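Local coordinates for protein multisubunit Na+/H+ antiporter, A subunit (Anoxybacillus flavithermus, PDB 6Z16) that probably exchanges sodium ions for protons across the cell membrane as the large subunit of a multisubunit Mrp-type antiporter, at residues W59-L73 with A111-L123. Sequence-based numbering, arbitrary orientation.
Sequences WFVFPLPIALFVYFL and ALLITGIGSLVVL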
ATOM      1  N   TRP A  59      98.133  37.496  18.723  1.00 53.54           N
ATOM      2  CA  TRP A  59      98.339  38.937  18.832  1.00 50.87           C
ATOM      3  C   TRP A  59      97.019  39.668  19.016  1.00 56.21           C
ATOM      4  O   TRP A  59      96.922  40.584  19.838  1.00 61.16           O
ATOM      5  CB  TRP A  59      99.069  39.483  17.606  1.00 37.28           C
ATOM      6  CG  TRP A  59     100.474  39.020  17.476  1.00 39.18           C
ATOM      7  CD1 TRP A  59     100.967  38.158  16.551  1.00 39.73           C
ATOM      8  CD2 TRP A  59     101.562  39.354  18.338  1.00 50.94           C
ATOM      9  NE1 TRP A  59     102.307  37.957  16.761  1.00 39.61           N
ATOM     10  CE2 TRP A  59     102.694  38.674  17.860  1.00 48.88           C
ATOM     11  CE3 TRP A  59     101.690  40.166  19.468  1.00 51.07           C
ATOM     12  CZ2 TRP A  59     103.938  38.784  18.467  1.00 54.05           C
ATOM     13  CZ3 TRP A  59     102.923  40.274  20.069  1.00 52.22           C
ATOM     14  CH2 TRP A  59     104.033  39.588  19.568  1.00 52.21           C
ATOM     15  N   PHE A  60      95.975  39.224  18.312  1.00 53.63           N
ATOM     16  CA  PHE A  60      94.656  39.816  18.495  1.00 61.95           C
ATOM     17  C   PHE A  60      94.083  39.479  19.861  1.00 69.95           C
ATOM     18  O   PHE A  60      93.262  40.235  20.393  1.00 72.41           O
ATOM     19  CB  PHE A  60      93.721  39.343  17.387  1.00 78.76           C
ATOM     20  CG  PHE A  60      92.347  39.943  17.441  1.00118.13           C
ATOM     21  CD1 PHE A  60      92.144  41.270  17.099  1.00133.15           C
ATOM     22  CD2 PHE A  60      91.253  39.170  17.802  1.00122.97           C
ATOM     23  CE1 PHE A  60      90.879  41.824  17.137  1.00137.29           C
ATOM     24  CE2 PHE A  60      89.984  39.716  17.842  1.00125.21           C
ATOM     25  CZ  PHE A  60      89.796  41.045  17.509  1.00134.68           C
ATOM     26  N   VAL A  61      94.519  38.370  20.457  1.00 73.84           N
ATOM     27  CA  VAL A  61      94.066  38.056  21.803  1.00 74.91           C
ATOM     28  C   VAL A  61      94.876  38.850  22.820  1.00 79.33           C
ATOM     29  O   VAL A  61      94.403  39.087  23.938  1.00 79.81           O
ATOM     30  CB  VAL A  61      94.151  36.532  22.004  1.00 70.52           C
ATOM     31  CG1 VAL A  61      93.496  36.086  23.303  1.00 73.56           C
ATOM     32  CG2 VAL A  61      93.530  35.818  20.822  1.00 58.78           C
ATOM     33  N   PHE A  62      96.048  39.345  22.414  1.00 78.07           N
ATOM     34  CA  PHE A  62      96.995  39.939  23.357  1.00 66.78           C
ATOM     35  C   PHE A  62      96.558  41.221  24.082  1.00 58.37           C
ATOM     36  O   PHE A  62      96.869  41.323  25.281  1.00 59.96           O
ATOM     37  CB  PHE A  62      98.332  40.165  22.640  1.00 74.58           C
ATOM     38  CG  PHE A  62      99.402  40.732  23.521  1.00 83.97           C
ATOM     39  CD1 PHE A  62      99.980  39.960  24.512  1.00 83.96           C
ATOM     40  CD2 PHE A  62      99.843  42.031  23.347  1.00 83.64           C
ATOM     41  CE1 PHE A  62     100.968  40.479  25.324  1.00 81.45           C
ATOM     42  CE2 PHE A  62     100.831  42.554  24.155  1.00 74.22           C
ATOM     43  CZ  PHE A  62     101.393  41.776  25.143  1.00 74.44           C
ATOM     44  N   PRO A  63      95.896  42.225  23.469  1.00 58.89           N
ATOM     45  CA  PRO A  63      95.675  43.471  24.228  1.00 64.12           C
ATOM     46  C   PRO A  63      94.658  43.364  25.347  1.00 71.05           C
ATOM     47  O   PRO A  63      94.850  44.021  26.381  1.00 73.88           O
ATOM     48  CB  PRO A  63      95.203  44.460  23.157  1.00 61.31           C
ATOM     49  CG  PRO A  63      95.659  43.918  21.913  1.00 62.68           C
ATOM     50  CD  PRO A  63      95.529  42.457  22.061  1.00 63.60           C
ATOM     51  N   LEU A  64      93.600  42.558  25.172  1.00 68.02           N
ATOM     52  CA  LEU A  64      92.491  42.493  26.128  1.00 59.96           C
ATOM     53  C   LEU A  64      92.899  42.186  27.570  1.00 61.77           C
ATOM     54  O   LEU A  64      92.517  42.977  28.451  1.00 60.99           O
ATOM     55  CB  LEU A  64      91.418  41.507  25.637  1.00 61.31           C
ATOM     56  CG  LEU A  64      90.255  41.358  26.624  1.00 65.27           C
ATOM     57  CD1 LEU A  64      89.453  42.645  26.731  1.00 72.92           C
ATOM     58  CD2 LEU A  64      89.365  40.182  26.289  1.00 61.79           C
ATOM     59  N   PRO A  65      93.701  41.134  27.887  1.00 64.99           N
ATOM     60  CA  PRO A  65      94.156  40.996  29.282  1.00 62.39           C
ATOM     61  C   PRO A  65      94.994  42.167  29.744  1.00 63.91           C
ATOM     62  O   PRO A  65      94.787  42.639  30.874  1.00 68.51           O
ATOM     63  CB  PRO A  65      94.979  39.701  29.262  1.00 54.33           C
ATOM     64  CG  PRO A  65      94.543  38.985  28.087  1.00 60.35           C
ATOM     65  CD  PRO A  65      94.273  40.032  27.083  1.00 64.57           C
ATOM     66  N   ILE A  66      95.858  42.679  28.846  1.00 56.27           N
ATOM     67  CA  ILE A  66      96.602  43.921  29.066  1.00 50.15           C
ATOM     68  C   ILE A  66      95.665  45.026  29.505  1.00 53.86           C
ATOM     69  O   ILE A  66      95.851  45.621  30.576  1.00 62.10           O
ATOM     70  CB  ILE A  66      97.368  44.324  27.795  1.00 51.18           C
ATOM     71  CG1 ILE A  66      98.511  43.359  27.514  1.00 54.10           C
ATOM     72  CG2 ILE A  66      97.891  45.745  27.918  1.00 60.85           C
ATOM     73  CD1 ILE A  66      99.608  43.438  28.538  1.00 55.15           C
ATOM     74  N   ALA A  67      94.572  45.209  28.750  1.00 47.94           N
ATOM     75  CA  ALA A  67      93.608  46.257  29.055  1.00 45.66           C
ATOM     76  C   ALA A  67      92.975  46.021  30.413  1.00 46.13           C
ATOM     77  O   ALA A  67      92.969  46.922  31.267  1.00 40.33           O
ATOM     78  CB  ALA A  67      92.542  46.322  27.966  1.00 49.71           C
ATOM     79  N   LEU A  68      92.584  44.763  30.673  1.00 49.07           N
ATOM     80  CA  LEU A  68      91.984  44.408  31.953  1.00 50.70           C
ATOM     81  C   LEU A  68      92.968  44.631  33.081  1.00 53.11           C
ATOM     82  O   LEU A  68      92.612  45.229  34.107  1.00 52.69           O
ATOM     83  CB  LEU A  68      91.512  42.956  31.929  1.00 44.89           C
ATOM     84  CG  LEU A  68      90.303  42.641  31.054  1.00 47.63           C
ATOM     85  CD1 LEU A  68      90.094  41.149  30.970  1.00 44.48           C
ATOM     86  CD2 LEU A  68      89.077  43.310  31.635  1.00 52.15           C
ATOM     87  N   PHE A  69      94.243  44.290  32.831  1.00 50.13           N
ATOM     88  CA  PHE A  69      95.286  44.473  33.830  1.00 45.76           C
ATOM     89  C   PHE A  69      95.452  45.944  34.162  1.00 51.75           C
ATOM     90  O   PHE A  69      95.435  46.320  35.341  1.00 51.48           O
ATOM     91  CB  PHE A  69      96.591  43.861  33.327  1.00 48.08           C
ATOM     92  CG  PHE A  69      97.729  43.980  34.285  1.00 52.73           C
ATOM     93  CD1 PHE A  69      97.718  43.286  35.476  1.00 48.24           C
ATOM     94  CD2 PHE A  69      98.837  44.742  33.968  1.00 55.42           C
ATOM     95  CE1 PHE A  69      98.770  43.384  36.355  1.00 57.06           C
ATOM     96  CE2 PHE A  69      99.894  44.840  34.843  1.00 52.55           C
ATOM     97  CZ  PHE A  69      99.860  44.159  36.037  1.00 53.40           C
ATOM     98  N   VAL A  70      95.445  46.796  33.128  1.00 54.62           N
ATOM     99  CA  VAL A  70      95.585  48.230  33.349  1.00 49.71           C
ATOM    100  C   VAL A  70      94.358  48.760  34.067  1.00 40.28           C
ATOM    101  O   VAL A  70      94.473  49.555  35.010  1.00 46.40           O
ATOM    102  CB  VAL A  70      95.840  48.952  32.015  1.00 48.46           C
ATOM    103  CG1 VAL A  70      95.839  50.456  32.202  1.00 46.01           C
ATOM    104  CG2 VAL A  70      97.166  48.510  31.439  1.00 41.55           C
ATOM    105  N   TYR A  71      93.185  48.216  33.725  1.00 36.99           N
ATOM    106  CA  TYR A  71      91.961  48.618  34.402  1.00 37.06           C
ATOM    107  C   TYR A  71      91.979  48.170  35.852  1.00 50.49           C
ATOM    108  O   TYR A  71      91.563  48.919  36.744  1.00 49.22           O
ATOM    109  CB  TYR A  71      90.756  48.049  33.657  1.00 37.98           C
ATOM    110  CG  TYR A  71      89.434  48.446  34.244  1.00 49.29           C
ATOM    111  CD1 TYR A  71      88.971  49.746  34.127  1.00 59.14           C
ATOM    112  CD2 TYR A  71      88.638  47.519  34.894  1.00 53.78           C
ATOM    113  CE1 TYR A  71      87.762  50.116  34.660  1.00 63.99           C
ATOM    114  CE2 TYR A  71      87.429  47.877  35.429  1.00 53.27           C
ATOM    115  CZ  TYR A  71      86.997  49.177  35.308  1.00 64.95           C
ATOM    116  OH  TYR A  71      85.786  49.545  35.839  1.00 69.38           O
ATOM    117  N   PHE A  72      92.567  47.005  36.113  1.00 55.94           N
ATOM    118  CA  PHE A  72      92.667  46.525  37.476  1.00 48.10           C
ATOM    119  C   PHE A  72      93.792  47.199  38.242  1.00 49.07           C
ATOM    120  O   PHE A  72      93.850  47.059  39.466  1.00 52.79           O
ATOM    121  CB  PHE A  72      92.823  45.007  37.455  1.00 50.94           C
ATOM    122  CG  PHE A  72      91.549  44.284  37.156  1.00 52.31           C
ATOM    123  CD1 PHE A  72      90.339  44.790  37.594  1.00 49.21           C
ATOM    124  CD2 PHE A  72      91.546  43.163  36.354  1.00 57.74           C
ATOM    125  CE1 PHE A  72      89.159  44.144  37.301  1.00 44.93           C
ATOM    126  CE2 PHE A  72      90.370  42.520  36.048  1.00 54.55           C
ATOM    127  CZ  PHE A  72      89.174  43.013  36.521  1.00 49.30           C
ATOM    128  N   LEU A  73      94.661  47.953  37.564  1.00 48.47           N
ATOM    129  CA  LEU A  73      95.561  48.825  38.300  1.00 39.27           C
ATOM    130  C   LEU A  73      94.888  50.123  38.715  1.00 44.27           C
ATOM    131  O   LEU A  73      95.460  50.868  39.513  1.00 46.26           O
ATOM    132  CB  LEU A  73      96.812  49.120  37.477  1.00 41.93           C
ATOM    133  CG  LEU A  73      97.748  47.928  37.293  1.00 42.20           C
ATOM    134  CD1 LEU A  73      98.857  48.252  36.320  1.00 34.35           C
ATOM    135  CD2 LEU A  73      98.328  47.520  38.626  1.00 41.71           C
ATOM    136  N   ALA A 111      92.595  39.300  40.878  1.00 33.73           N
ATOM    137  CA  ALA A 111      92.322  39.789  39.526  1.00 29.83           C
ATOM    138  C   ALA A 111      93.585  40.298  38.838  1.00 37.14           C
ATOM    139  O   ALA A 111      93.796  40.043  37.642  1.00 30.30           O
ATOM    140  CB  ALA A 111      91.264  40.887  39.576  1.00 18.54           C
ATOM    141  N   LEU A 112      94.444  41.000  39.586  1.00 40.28           N
ATOM    142  CA  LEU A 112      95.736  41.426  39.060  1.00 38.27           C
ATOM    143  C   LEU A 112      96.619  40.239  38.717  1.00 35.98           C
ATOM    144  O   LEU A 112      97.289  40.250  37.675  1.00 33.56           O
ATOM    145  CB  LEU A 112      96.431  42.335  40.065  1.00 38.13           C
ATOM    146  CG  LEU A 112      95.829  43.728  40.151  1.00 36.82           C
ATOM    147  CD1 LEU A 112      96.379  44.457  41.343  1.00 40.25           C
ATOM    148  CD2 LEU A 112      96.166  44.459  38.882  1.00 28.80           C
ATOM    149  N   LEU A 113      96.617  39.202  39.570  1.00 38.05           N
ATOM    150  CA  LEU A 113      97.338  37.969  39.252  1.00 50.41           C
ATOM    151  C   LEU A 113      96.853  37.345  37.952  1.00 53.98           C
ATOM    152  O   LEU A 113      97.666  37.056  37.063  1.00 59.01           O
ATOM    153  CB  LEU A 113      97.206  36.959  40.388  1.00 59.26           C
ATOM    154  CG  LEU A 113      98.047  37.169  41.639  1.00 58.53           C
ATOM    155  CD1 LEU A 113      97.631  36.185  42.704  1.00 53.41           C
ATOM    156  CD2 LEU A 113      99.501  36.983  41.286  1.00 44.37           C
ATOM    157  N   ILE A 114      95.527  37.175  37.822  1.00 47.23           N
ATOM    158  CA  ILE A 114      94.913  36.534  36.653  1.00 46.18           C
ATOM    159  C   ILE A 114      95.279  37.273  35.376  1.00 50.10           C
ATOM    160  O   ILE A 114      95.795  36.678  34.429  1.00 44.87           O
ATOM    161  CB  ILE A 114      93.383  36.462  36.813  1.00 48.19           C
ATOM    162  CG1 ILE A 114      92.975  35.510  37.924  1.00 45.73           C
ATOM    163  CG2 ILE A 114      92.731  36.002  35.522  1.00 50.56           C
ATOM    164  CD1 ILE A 114      91.611  35.819  38.451  1.00 32.27           C
ATOM    165  N   THR A 115      95.086  38.595  35.365  1.00 48.87           N
ATOM    166  CA  THR A 115      95.269  39.351  34.131  1.00 37.97           C
ATOM    167  C   THR A 115      96.743  39.513  33.760  1.00 40.05           C
ATOM    168  O   THR A 115      97.098  39.398  32.577  1.00 40.86           O
ATOM    169  CB  THR A 115      94.579  40.700  34.257  1.00 31.69           C
ATOM    170  OG1 THR A 115      95.085  41.383  35.404  1.00 40.47           O
ATOM    171  CG2 THR A 115      93.096  40.503  34.413  1.00 23.50           C
ATOM    172  N   GLY A 116      97.621  39.740  34.747  1.00 37.55           N
ATOM    173  CA  GLY A 116      99.038  39.880  34.439  1.00 34.84           C
ATOM    174  C   GLY A 116      99.666  38.595  33.929  1.00 47.59           C
ATOM    175  O   GLY A 116     100.303  38.577  32.859  1.00 54.09           O
ATOM    176  N   ILE A 117      99.464  37.487  34.655  1.00 50.77           N
ATOM    177  CA  ILE A 117     100.015  36.232  34.169  1.00 57.44           C
ATOM    178  C   ILE A 117      99.256  35.748  32.935  1.00 65.09           C
ATOM    179  O   ILE A 117      99.827  35.022  32.123  1.00 68.24           O
ATOM    180  CB  ILE A 117     100.053  35.177  35.297  1.00 68.50           C
ATOM    181  CG1 ILE A 117     101.029  34.055  34.974  1.00 72.98           C
ATOM    182  CG2 ILE A 117      98.738  34.515  35.474  1.00 98.51           C
ATOM    183  CD1 ILE A 117     102.428  34.494  34.936  1.00 86.29           C
ATOM    184  N   GLY A 118      98.024  36.222  32.709  1.00 55.25           N
ATOM    185  CA  GLY A 118      97.322  35.873  31.490  1.00 51.67           C
ATOM    186  C   GLY A 118      97.935  36.502  30.262  1.00 52.56           C
ATOM    187  O   GLY A 118      98.115  35.831  29.245  1.00 52.31           O
ATOM    188  N   SER A 119      98.281  37.789  30.344  1.00 48.52           N
ATOM    189  CA  SER A 119      98.958  38.439  29.226  1.00 42.99           C
ATOM    190  C   SER A 119     100.331  37.828  28.975  1.00 45.79           C
ATOM    191  O   SER A 119     100.739  37.648  27.816  1.00 52.14           O
ATOM    192  CB  SER A 119      99.081  39.930  29.493  1.00 34.30           C
ATOM    193  OG  SER A 119      99.946  40.167  30.584  1.00 34.97           O
ATOM    194  N   LEU A 120     101.043  37.456  30.045  1.00 41.75           N
ATOM    195  CA  LEU A 120     102.356  36.845  29.850  1.00 43.32           C
ATOM    196  C   LEU A 120     102.256  35.445  29.237  1.00 51.09           C
ATOM    197  O   LEU A 120     103.068  35.080  28.376  1.00 48.83           O
ATOM    198  CB  LEU A 120     103.112  36.825  31.173  1.00 49.55           C
ATOM    199  CG  LEU A 120     103.438  38.256  31.619  1.00 59.70           C
ATOM    200  CD1 LEU A 120     103.971  38.313  33.038  1.00 66.26           C
ATOM    201  CD2 LEU A 120     104.423  38.887  30.653  1.00 43.48           C
ATOM    202  N   VAL A 121     101.242  34.666  29.629  1.00 59.22           N
ATOM    203  CA  VAL A 121     101.049  33.338  29.045  1.00 61.39           C
ATOM    204  C   VAL A 121     100.562  33.437  27.601  1.00 50.91           C
ATOM    205  O   VAL A 121     100.948  32.617  26.756  1.00 46.84           O
ATOM    206  CB  VAL A 121     100.110  32.510  29.951  1.00 61.99           C
ATOM    207  CG1 VAL A 121      99.623  31.237  29.278  1.00 68.35           C
ATOM    208  CG2 VAL A 121     100.851  32.119  31.210  1.00 73.27           C
ATOM    209  N   VAL A 122      99.772  34.469  27.275  1.00 42.85           N
ATOM    210  CA  VAL A 122      99.379  34.710  25.885  1.00 38.17           C
ATOM    211  C   VAL A 122     100.597  35.010  25.017  1.00 42.06           C
ATOM    212  O   VAL A 122     100.732  34.465  23.916  1.00 37.91           O
ATOM    213  CB  VAL A 122      98.321  35.832  25.814  1.00 27.58           C
ATOM    214  CG1 VAL A 122      98.147  36.341  24.405  1.00 27.64           C
ATOM    215  CG2 VAL A 122      96.985  35.306  26.270  1.00 27.33           C
ATOM    216  N   LEU A 123     101.528  35.827  25.525  1.00 46.59           N
ATOM    217  CA  LEU A 123     102.750  36.131  24.775  1.00 43.47           C
ATOM    218  C   LEU A 123     103.612  34.882  24.579  1.00 43.75           C
ATOM    219  O   LEU A 123     104.101  34.605  23.467  1.00 44.58           O
ATOM    220  CB  LEU A 123     103.528  37.233  25.501  1.00 37.87           C
ATOM    221  CG  LEU A 123     104.638  38.047  24.824  1.00 44.61           C
ATOM    222  CD1 LEU A 123     106.001  37.364  24.761  1.00 47.69           C
ATOM    223  CD2 LEU A 123     104.190  38.443  23.436  1.00 56.37           C
TER
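Trp59, on helix 57-61, meets Leu123 where the two segments begin and end respectively, the CZ3 corner of the indole lying 4.0 Å from Leu123 CD2. Phe62 follows, its CG anti to the backbone N (chi1 -178°), which carries the ring over to helix 105-128; there Val122 CG1 and the carbonyl oxygen of Ser119 lie at the ring edge, while Ile66 CG1 covers one face. Pro65 lays its CB along the backbone near Ser119 N, with Met147 of helix 136-155 also touching its ring. Ile66 then reaches back, and its CD1 rests 3.7 Å from Ser119 CB. Ser119 OG is turned to its own helix, donating to Gly116 O at 2.8 Å. Thr115 is the knob in a knobs-into-holes fit, seated among Pro65, Leu68, Phe69 and Phe72. Its CG2 touches Leu68 CB. Its OG1 lies in the plane of the Phe69 ring at the edge, yet donates to Ala111 O (2.9 Å), which also accepts Thr115 N from the opposite face of the carbonyl plane. The Phe69 ring receives Gly116 CA in an off-centre CH-pi contact, and its CE1 lies 3.8 Å from Leu112 CD2, a methyl that also meets Phe72 CB. Thr115 CG2 reaches the Phe72 edge, whereas Ala111 CB lies over one face, offset toward the rim, 4.0 Å from the centroid. A glycine in place of Thr115 would probably leave a gap between Phe69 and Phe72 and deprive Ala111 O of its second donor. Leu73 CD2 also touches Leu112, beside a bound phosphatidylethanolamine that contacts both leucines and Gly116. Helix 63-72 thus packs roughly antiparallel (151°) to helix 111-123, in the complex I chain 5 N-terminal family region, through mostly apolar contacts with oxygens at aromatic edges, the Thr115 and Ser119 hydroxyls being satisfied by backbone carbonyls of their own helix.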